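Local coordinates for G protein alpha subunit (Entamoeba histolytica, PDB 4FID) that probably acts as a transducer in transmembrane signalling, as the guanine nucleotide-binding alpha subunit of a heterotrimeric G protein, at residues Lys4-Met9 / Val325-Met330; Met67-Lys72 / Val94-Ala99; Ala215-Ile220 / Gln272-Lys277. All blocks are in the same frame, centred on the assembly; numbering follows the deposited sequence.

Contact 1 (Lys4-Met9 / Val325-Met330); sequences KPITVM and VIMKNM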
loop_
_atom_site.group_PDB
_atom_site.type_symbol
_atom_site.label_atom_id
_atom_site.label_comp_id
_atom_site.label_asym_id
_atom_site.label_seq_id
_atom_site.Cartn_x
_atom_site.Cartn_y
_atom_site.Cartn_z
ATOM N N LYS A 4 -8.007 -12.675 -26.883
ATOM C CA LYS A 4 -8.468 -11.841 -25.772
ATOM C C LYS A 4 -7.573 -11.934 -24.523
ATOM O O LYS A 4 -7.160 -13.020 -24.133
ATOM C CB LYS A 4 -9.928 -12.159 -25.430
ATOM C CG LYS A 4 -10.919 -11.567 -26.439
ATOM C CD LYS A 4 -12.364 -11.883 -26.069
ATOM C CE LYS A 4 -12.991 -12.905 -27.021
ATOM N NZ LYS A 4 -13.296 -12.345 -28.376
ATOM N N PRO A 5 -7.278 -10.777 -23.899
ATOM C CA PRO A 5 -6.299 -10.657 -22.806
ATOM C C PRO A 5 -6.757 -11.342 -21.521
ATOM O O PRO A 5 -7.956 -11.475 -21.286
ATOM C CB PRO A 5 -6.220 -9.146 -22.577
ATOM C CG PRO A 5 -7.570 -8.657 -22.980
ATOM C CD PRO A 5 -7.965 -9.499 -24.159
ATOM N N ILE A 6 -5.800 -11.788 -20.714
ATOM C CA ILE A 6 -6.095 -12.296 -19.388
ATOM C C ILE A 6 -6.484 -11.122 -18.476
ATOM O O ILE A 6 -5.750 -10.124 -18.360
ATOM C CB ILE A 6 -4.895 -13.040 -18.785
ATOM C CG1 ILE A 6 -4.504 -14.221 -19.667
ATOM C CG2 ILE A 6 -5.211 -13.510 -17.359
ATOM C CD1 ILE A 6 -3.462 -15.122 -19.028
ATOM N N THR A 7 -7.640 -11.250 -17.835
ATOM C CA THR A 7 -8.168 -10.176 -17.030
ATOM C C THR A 7 -7.930 -10.378 -15.534
ATOM O O THR A 7 -8.196 -11.433 -14.975
ATOM C CB THR A 7 -9.646 -9.979 -17.331
ATOM O OG1 THR A 7 -9.767 -9.493 -18.668
ATOM C CG2 THR A 7 -10.267 -8.971 -16.374
ATOM N N VAL A 8 -7.435 -9.335 -14.893
ATOM C CA VAL A 8 -7.092 -9.394 -13.491
ATOM C C VAL A 8 -7.717 -8.206 -12.804
ATOM O O VAL A 8 -7.593 -7.077 -13.271
ATOM C CB VAL A 8 -5.581 -9.302 -13.297
ATOM C CG1 VAL A 8 -5.251 -9.256 -11.827
ATOM C CG2 VAL A 8 -4.893 -10.476 -13.982
HETATM N N MSE A 9 -8.387 -8.469 -11.693
HETATM C CA MSE A 9 -9.090 -7.438 -10.942
HETATM C C MSE A 9 -8.457 -7.264 -9.568
HETATM O O MSE A 9 -8.337 -8.239 -8.822
HETATM C CB MSE A 9 -10.562 -7.819 -10.808
HETATM C CG MSE A 9 -11.373 -6.841 -9.998
HETATM SE SE MSE A 9 -13.307 -7.206 -9.948
HETATM C CE MSE A 9 -13.859 -6.547 -11.707
ATOM N N VAL A 325 0.193 -19.545 -11.970
ATOM C CA VAL A 325 -1.022 -19.987 -11.274
ATOM C C VAL A 325 -2.291 -19.679 -12.097
ATOM O O VAL A 325 -3.171 -20.524 -12.234
ATOM C CB VAL A 325 -1.134 -19.402 -9.832
ATOM C CG1 VAL A 325 -2.522 -19.660 -9.241
ATOM C CG2 VAL A 325 -0.046 -19.984 -8.929
ATOM N N ILE A 326 -2.375 -18.477 -12.657
ATOM C CA ILE A 326 -3.524 -18.097 -13.471
ATOM C C ILE A 326 -3.636 -18.977 -14.721
ATOM O O ILE A 326 -4.734 -19.441 -15.062
ATOM C CB ILE A 326 -3.486 -16.578 -13.858
ATOM C CG1 ILE A 326 -3.455 -15.705 -12.606
ATOM C CG2 ILE A 326 -4.698 -16.177 -14.709
ATOM C CD1 ILE A 326 -3.234 -14.250 -12.899
HETATM N N MSE A 327 -2.505 -19.207 -15.398
HETATM C CA MSE A 327 -2.479 -20.059 -16.606
HETATM C C MSE A 327 -2.836 -21.512 -16.305
HETATM O O MSE A 327 -3.631 -22.126 -17.035
HETATM C CB MSE A 327 -1.112 -20.038 -17.294
HETATM C CG MSE A 327 -0.543 -18.657 -17.544
HETATM SE SE MSE A 327 -0.959 -17.872 -19.268
HETATM C CE MSE A 327 -2.812 -18.474 -19.477
ATOM N N LYS A 328 -2.233 -22.066 -15.251
ATOM C CA LYS A 328 -2.468 -23.464 -14.924
ATOM C C LYS A 328 -3.958 -23.633 -14.668
ATOM O O LYS A 328 -4.628 -24.484 -15.254
ATOM C CB LYS A 328 -1.675 -23.908 -13.694
ATOM C CG LYS A 328 -2.311 -25.152 -13.015
ATOM C CD LYS A 328 -1.653 -25.556 -11.688
ATOM C CE LYS A 328 -2.260 -26.850 -11.114
ATOM N NZ LYS A 328 -3.679 -26.720 -10.645
ATOM N N ASN A 329 -4.471 -22.783 -13.793
ATOM C CA ASN A 329 -5.870 -22.821 -13.454
ATOM C C ASN A 329 -6.794 -22.738 -14.659
ATOM O O ASN A 329 -7.720 -23.531 -14.770
ATOM C CB ASN A 329 -6.201 -21.734 -12.435
ATOM C CG ASN A 329 -6.718 -22.313 -11.132
ATOM O OD1 ASN A 329 -5.938 -22.786 -10.297
ATOM N ND2 ASN A 329 -8.044 -22.309 -10.964
HETATM N N MSE A 330 -6.545 -21.790 -15.559
HETATM C CA MSE A 330 -7.434 -21.606 -16.698
HETATM C C MSE A 330 -7.444 -22.852 -17.574
HETATM O O MSE A 330 -8.501 -23.291 -18.044
HETATM C CB MSE A 330 -7.029 -20.392 -17.532
HETATM C CG MSE A 330 -7.511 -19.062 -16.993
HETATM SE SE MSE A 330 -6.505 -17.612 -17.841
HETATM C CE MSE A 330 -7.592 -17.259 -19.416
#
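I6 carries this contact, meeting I326, M327 and M330 on one side of the C-terminal helix. The closest approach is I6 CD1 to the terminal methyl CE of M327, at 3.4 Å. The I6 chain is extended (chi2 -171°), which puts CD1 out toward the two selenomethionines. M327 is bent at both its second and third torsions, and its SE lies 3.7 Å from I6 CD1. M330 SE comes within 4.1 Å of I6 CD1. The other branch, I6 CG2, meets I326 CG2 at 3.8 Å. This is the compact part, and it is purely apolar. The packing thins at V8, where CG2 is 4.3 Å from I326 CD1, although both residues are buried. The side nearer solvent is at M327, which is only partly covered. No hydrogen bond joins the segments. I6 and V8 are held instead by backbone bonds to strand 162-167, and I326 also rests on C187 of strand 187-193. The short axes of strand 6-9 and helix 325-330 approach to 10.9 Å, with 119° between their N-to-C directions. A long C-terminal helix lying against a central sheet strand in this way is characteristic of the Ras-like domain of G-alpha subunits.

Contact 2 (Met67-Lys72 / Val94-Ala99); sequences MKYQPK and VEALWA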
loop_
_atom_site.group_PDB
_atom_site.type_symbol
_atom_site.label_atom_id
_atom_site.label_comp_id
_atom_site.label_asym_id
_atom_site.label_seq_id
_atom_site.Cartn_x
_atom_site.Cartn_y
_atom_site.Cartn_z
HETATM N N MSE A 67 12.462 19.241 21.412
HETATM C CA MSE A 67 13.253 19.511 20.228
HETATM C C MSE A 67 14.430 20.424 20.541
HETATM O O MSE A 67 14.302 21.378 21.307
HETATM C CB MSE A 67 12.381 20.219 19.204
HETATM C CG MSE A 67 11.747 19.326 18.157
HETATM SE SE MSE A 67 10.678 20.438 16.952
HETATM C CE MSE A 67 8.957 20.006 17.707
ATOM N N LYS A 68 15.577 20.131 19.935
ATOM C CA LYS A 68 16.700 21.051 19.964
ATOM C C LYS A 68 16.474 22.109 18.897
ATOM O O LYS A 68 16.524 23.307 19.173
ATOM C CB LYS A 68 18.017 20.320 19.692
ATOM C CG LYS A 68 18.810 19.969 20.936
ATOM C CD LYS A 68 19.906 18.956 20.617
ATOM C CE LYS A 68 20.894 19.489 19.577
ATOM N NZ LYS A 68 21.660 18.389 18.903
ATOM N N TYR A 69 16.208 21.654 17.677
ATOM C CA TYR A 69 16.112 22.553 16.534
ATOM C C TYR A 69 14.825 23.359 16.530
ATOM O O TYR A 69 13.780 22.880 16.966
ATOM C CB TYR A 69 16.217 21.763 15.241
ATOM C CG TYR A 69 16.168 22.627 14.020
ATOM C CD1 TYR A 69 17.277 23.372 13.629
ATOM C CD2 TYR A 69 15.016 22.699 13.247
ATOM C CE1 TYR A 69 17.238 24.176 12.501
ATOM C CE2 TYR A 69 14.968 23.498 12.117
ATOM C CZ TYR A 69 16.083 24.234 11.750
ATOM O OH TYR A 69 16.031 25.029 10.635
ATOM N N GLN A 70 14.904 24.583 16.020
ATOM C CA GLN A 70 13.732 25.442 15.909
ATOM C C GLN A 70 13.599 25.989 14.487
ATOM O O GLN A 70 14.428 26.778 14.046
ATOM C CB GLN A 70 13.820 26.588 16.914
ATOM C CG GLN A 70 12.853 27.731 16.639
ATOM C CD GLN A 70 12.906 28.823 17.702
ATOM O OE1 GLN A 70 13.597 28.693 18.720
ATOM N NE2 GLN A 70 12.169 29.907 17.467
ATOM N N PRO A 71 12.546 25.564 13.770
ATOM C CA PRO A 71 12.274 25.928 12.373
ATOM C C PRO A 71 12.236 27.434 12.159
ATOM O O PRO A 71 11.637 28.156 12.941
ATOM C CB PRO A 71 10.878 25.346 12.116
ATOM C CG PRO A 71 10.713 24.278 13.127
ATOM C CD PRO A 71 11.492 24.702 14.330
ATOM N N LYS A 72 12.869 27.890 11.087
ATOM C CA LYS A 72 12.873 29.300 10.728
ATOM C C LYS A 72 11.769 29.613 9.714
ATOM O O LYS A 72 11.104 30.645 9.803
ATOM C CB LYS A 72 14.243 29.675 10.150
ATOM C CG LYS A 72 15.416 29.310 11.052
ATOM C CD LYS A 72 15.271 29.956 12.431
ATOM C CE LYS A 72 15.267 31.474 12.334
ATOM N NZ LYS A 72 15.017 32.113 13.653
ATOM N N VAL A 94 13.792 21.122 7.107
ATOM C CA VAL A 94 13.371 19.735 6.975
ATOM C C VAL A 94 14.530 18.789 7.327
ATOM O O VAL A 94 14.331 17.807 8.049
ATOM C CB VAL A 94 12.790 19.402 5.575
ATOM C CG1 VAL A 94 12.689 17.894 5.372
ATOM C CG2 VAL A 94 11.428 20.061 5.385
ATOM N N GLU A 95 15.741 19.087 6.849
ATOM C CA GLU A 95 16.897 18.209 7.106
ATOM C C GLU A 95 17.348 18.233 8.561
ATOM O O GLU A 95 17.689 17.195 9.129
ATOM C CB GLU A 95 18.082 18.590 6.241
ATOM C CG GLU A 95 17.952 18.251 4.799
ATOM C CD GLU A 95 18.841 19.136 3.965
ATOM O OE1 GLU A 95 19.314 20.162 4.505
ATOM O OE2 GLU A 95 19.061 18.819 2.779
ATOM N N ALA A 96 17.379 19.428 9.145
ATOM C CA ALA A 96 17.669 19.590 10.568
ATOM C C ALA A 96 16.598 18.918 11.428
ATOM O O ALA A 96 16.914 18.187 12.360
ATOM C CB ALA A 96 17.789 21.072 10.929
ATOM N N LEU A 97 15.334 19.170 11.110
ATOM C CA LEU A 97 14.241 18.553 11.841
ATOM C C LEU A 97 14.359 17.029 11.854
ATOM O O LEU A 97 14.279 16.402 12.907
ATOM C CB LEU A 97 12.889 18.985 11.271
ATOM C CG LEU A 97 12.410 20.390 11.669
ATOM C CD1 LEU A 97 11.249 20.866 10.779
ATOM C CD2 LEU A 97 12.034 20.436 13.152
ATOM N N TRP A 98 14.565 16.437 10.685
ATOM C CA TRP A 98 14.598 14.981 10.564
ATOM C C TRP A 98 15.800 14.397 11.314
ATOM O O TRP A 98 15.789 13.240 11.708
ATOM C CB TRP A 98 14.602 14.589 9.085
ATOM C CG TRP A 98 14.606 13.121 8.785
ATOM C CD1 TRP A 98 15.483 12.455 7.971
ATOM C CD2 TRP A 98 13.686 12.138 9.265
ATOM N NE1 TRP A 98 15.176 11.116 7.929
ATOM C CE2 TRP A 98 14.070 10.896 8.713
ATOM C CE3 TRP A 98 12.569 12.184 10.099
ATOM C CZ2 TRP A 98 13.373 9.715 8.972
ATOM C CZ3 TRP A 98 11.888 11.006 10.361
ATOM C CH2 TRP A 98 12.293 9.793 9.801
ATOM N N ALA A 99 16.826 15.210 11.523
ATOM C CA ALA A 99 18.011 14.766 12.269
ATOM C C ALA A 99 17.945 15.118 13.764
ATOM O O ALA A 99 18.795 14.713 14.549
ATOM C CB ALA A 99 19.270 15.327 11.645
#
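In the all-helical domain of this G-alpha subunit, the irregular segment 67-72 lies against helix 90-99, with Y69 and L97 at the centre. The Y69 ring is laid against A96. Its face takes the A96 methyl in a CH-pi contact: A96 CB is 3.5 Å from the ring centroid and 10° off the normal. Y69 points its CB toward the helix, and CG is anti to the backbone N (chi1 -178°). L97 comes to the edge of the same ring, its side chain at about a right angle to that of Y69. L97 CD2 is 3.7 Å from Y69 CD2. L97 CD2 also lies 4.0 Å from M67 SE and 4.1 Å from P71 CG, and the buried L97 is thus shared by three residues of the segment. Just past the helix segment, D100 OD1 is hydrogen-bonded to the backbone N atoms of K68 and Y69. M67 also reaches helix 42-62 at I57 and S60, while P71 and L97 both touch F76. Between the two segments there is no hydrogen bond or salt bridge. Their adhesion therefore depends on apolar packing and one CH-pi contact, with D100 beside them adding a polar tie.

Contact 3 (Ala215-Ile220 / Gln272-Lys277); sequences AVFKDI and QLFTGK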
loop_
_atom_site.group_PDB
_atom_site.type_symbol
_atom_site.label_atom_id
_atom_site.label_comp_id
_atom_site.label_asym_id
_atom_site.label_seq_id
_atom_site.Cartn_x
_atom_site.Cartn_y
_atom_site.Cartn_z
ATOM N N ALA A 215 -13.936 -9.243 6.235
ATOM C CA ALA A 215 -15.290 -9.367 5.751
ATOM C C ALA A 215 -15.357 -9.002 4.252
ATOM O O ALA A 215 -16.123 -9.605 3.491
ATOM C CB ALA A 215 -16.220 -8.501 6.590
ATOM N N VAL A 216 -14.546 -8.037 3.821
ATOM C CA VAL A 216 -14.453 -7.757 2.397
ATOM C C VAL A 216 -14.028 -9.013 1.653
ATOM O O VAL A 216 -14.672 -9.442 0.707
ATOM C CB VAL A 216 -13.442 -6.651 2.085
ATOM C CG1 VAL A 216 -13.042 -6.697 0.587
ATOM C CG2 VAL A 216 -13.982 -5.262 2.510
ATOM N N PHE A 217 -12.929 -9.607 2.090
ATOM C CA PHE A 217 -12.461 -10.836 1.475
ATOM C C PHE A 217 -13.517 -11.958 1.460
ATOM O O PHE A 217 -13.716 -12.594 0.430
ATOM C CB PHE A 217 -11.173 -11.305 2.127
ATOM C CG PHE A 217 -10.751 -12.669 1.695
ATOM C CD1 PHE A 217 -10.196 -12.869 0.439
ATOM C CD2 PHE A 217 -10.909 -13.756 2.546
ATOM C CE1 PHE A 217 -9.793 -14.135 0.030
ATOM C CE2 PHE A 217 -10.522 -15.020 2.155
ATOM C CZ PHE A 217 -9.952 -15.212 0.896
ATOM N N LYS A 218 -14.189 -12.190 2.586
ATOM C CA LYS A 218 -15.281 -13.179 2.657
ATOM C C LYS A 218 -16.386 -12.907 1.617
ATOM O O LYS A 218 -17.024 -13.835 1.105
ATOM C CB LYS A 218 -15.887 -13.258 4.067
ATOM C CG LYS A 218 -14.990 -13.888 5.148
ATOM C CD LYS A 218 -14.474 -15.273 4.759
ATOM C CE LYS A 218 -13.620 -15.908 5.870
ATOM N NZ LYS A 218 -13.123 -17.285 5.489
ATOM N N ASP A 219 -16.607 -11.638 1.296
ATOM C CA ASP A 219 -17.480 -11.307 0.174
ATOM C C ASP A 219 -16.962 -11.902 -1.119
ATOM O O ASP A 219 -17.676 -12.658 -1.787
ATOM C CB ASP A 219 -17.615 -9.805 0.008
ATOM C CG ASP A 219 -18.490 -9.201 1.064
ATOM O OD1 ASP A 219 -18.449 -7.956 1.231
ATOM O OD2 ASP A 219 -19.213 -9.986 1.728
ATOM N N ILE A 220 -15.719 -11.559 -1.468
ATOM C CA ILE A 220 -15.114 -12.027 -2.714
ATOM C C ILE A 220 -15.290 -13.543 -2.838
ATOM O O ILE A 220 -15.742 -14.055 -3.859
ATOM C CB ILE A 220 -13.626 -11.625 -2.778
ATOM C CG1 ILE A 220 -13.494 -10.123 -2.980
ATOM C CG2 ILE A 220 -12.895 -12.352 -3.882
ATOM C CD1 ILE A 220 -12.074 -9.600 -2.709
ATOM N N GLN A 272 -4.302 -16.968 8.068
ATOM C CA GLN A 272 -5.266 -17.996 8.409
ATOM C C GLN A 272 -6.568 -17.414 8.939
ATOM O O GLN A 272 -7.603 -18.061 8.834
ATOM C CB GLN A 272 -4.666 -19.008 9.381
ATOM C CG GLN A 272 -3.606 -19.865 8.743
ATOM C CD GLN A 272 -2.735 -20.584 9.751
ATOM O OE1 GLN A 272 -2.824 -20.326 10.949
ATOM N NE2 GLN A 272 -1.913 -21.504 9.278
ATOM N N LEU A 273 -6.530 -16.192 9.484
ATOM C CA LEU A 273 -7.779 -15.510 9.885
ATOM C C LEU A 273 -8.657 -15.115 8.705
ATOM O O LEU A 273 -9.859 -15.071 8.840
ATOM C CB LEU A 273 -7.509 -14.269 10.729
ATOM C CG LEU A 273 -6.837 -14.485 12.085
ATOM C CD1 LEU A 273 -6.584 -13.147 12.750
ATOM C CD2 LEU A 273 -7.680 -15.384 12.962
ATOM N N PHE A 274 -8.050 -14.801 7.560
ATOM C CA PHE A 274 -8.783 -14.534 6.321
ATOM C C PHE A 274 -9.326 -15.806 5.667
ATOM O O PHE A 274 -10.399 -15.793 5.080
ATOM C CB PHE A 274 -7.880 -13.846 5.287
ATOM C CG PHE A 274 -7.591 -12.407 5.572
ATOM C CD1 PHE A 274 -6.574 -12.048 6.447
ATOM C CD2 PHE A 274 -8.321 -11.401 4.943
ATOM C CE1 PHE A 274 -6.311 -10.708 6.707
ATOM C CE2 PHE A 274 -8.058 -10.051 5.200
ATOM C CZ PHE A 274 -7.062 -9.703 6.063
ATOM N N THR A 275 -8.575 -16.897 5.733
ATOM C CA THR A 275 -8.904 -18.056 4.909
ATOM C C THR A 275 -9.659 -19.219 5.596
ATOM O O THR A 275 -10.185 -20.099 4.914
ATOM C CB THR A 275 -7.661 -18.565 4.094
ATOM O OG1 THR A 275 -6.629 -19.006 4.979
ATOM C CG2 THR A 275 -7.121 -17.457 3.244
ATOM N N GLY A 276 -9.728 -19.217 6.925
ATOM C CA GLY A 276 -10.475 -20.235 7.651
ATOM C C GLY A 276 -10.216 -21.656 7.164
ATOM O O GLY A 276 -9.069 -22.098 7.091
ATOM N N LYS A 277 -11.284 -22.368 6.814
ATOM C CA LYS A 277 -11.191 -23.761 6.354
ATOM C C LYS A 277 -10.882 -23.940 4.861
ATOM O O LYS A 277 -10.754 -25.074 4.395
ATOM C CB LYS A 277 -12.497 -24.515 6.640
ATOM C CG LYS A 277 -13.036 -24.375 8.039
ATOM C CD LYS A 277 -14.010 -25.499 8.360
ATOM C CE LYS A 277 -13.292 -26.848 8.461
ATOM N NZ LYS A 277 -14.218 -27.994 8.719
#
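Both backbones are helical where they meet, and the second is about to stop. Segment 215-220 is inside helix 209-222, whereas segment 272-277 is the end of helix 263-275. The nearest CA atoms are those of F217 and F274, 7.1 Å apart. G276 leaves the helix with positive phi, but its N still bonds to Q272 O. The two helices are neighbours beside the central sheet of the Ras-like domain, the nucleotide-binding part of the G-alpha fold. The contact is some distance from the ligand: the F274 side chain is about 14 Å from the bound GDP.

F217 and F274 do the apolar packing. F217 CG is anti to the backbone N (chi1 171°), and the ring reaches toward the end of the second helix. The F217 ring edge meets the backbone of F274, with O near the ring plane and nearest to CE2. In turn, F217 CB sits at the edge of the F274 ring, 4.0 Å from CD2. The phenyl rings therefore do not stack on each other. Both touch F190 of strand 187-193, which ties the pair to the sheet. T275 adds a looser contact, its CG2 4.3 Å from F217 CZ. It also touches I233 of strand 230-236, as F217 does.

K218 supplies the polar part. Its chain bends at chi2 and then runs extended to the ammonium group. The acceptor, F274 O, lies in the last turn of its helix. The partial negative charge expected at that end would probably suit a lysine. This carbonyl oxygen thus has the F217 ring edge and the K218 ammonium as neighbours. K218 NZ donates to F274 O at 3.1 Å, from 39° above the carbonyl plane and with a C=O...N angle of 134°.

Contacts 1 and 3 are buried and belong to the Ras-like domain. Contact 2 is a surface contact of the all-helical domain, on the other side of the chain's centre from contact 3. The centres of contacts 1 and 2 are about 51 Å apart, against about 22 Å for contacts 1 and 3. No two contacts use the same helix. Contacts 1 and 3 are nevertheless related through strand 187-193, which touches I326 in one and F274 in the other. Contact 1 sets a helix on a strand with aliphatic and selenomethionine groups alone. Contact 2 joins an irregular segment to a helix through an aromatic face and a leucine shared by three residues. Contact 3 pairs two helices and has the one hydrogen bond across segments.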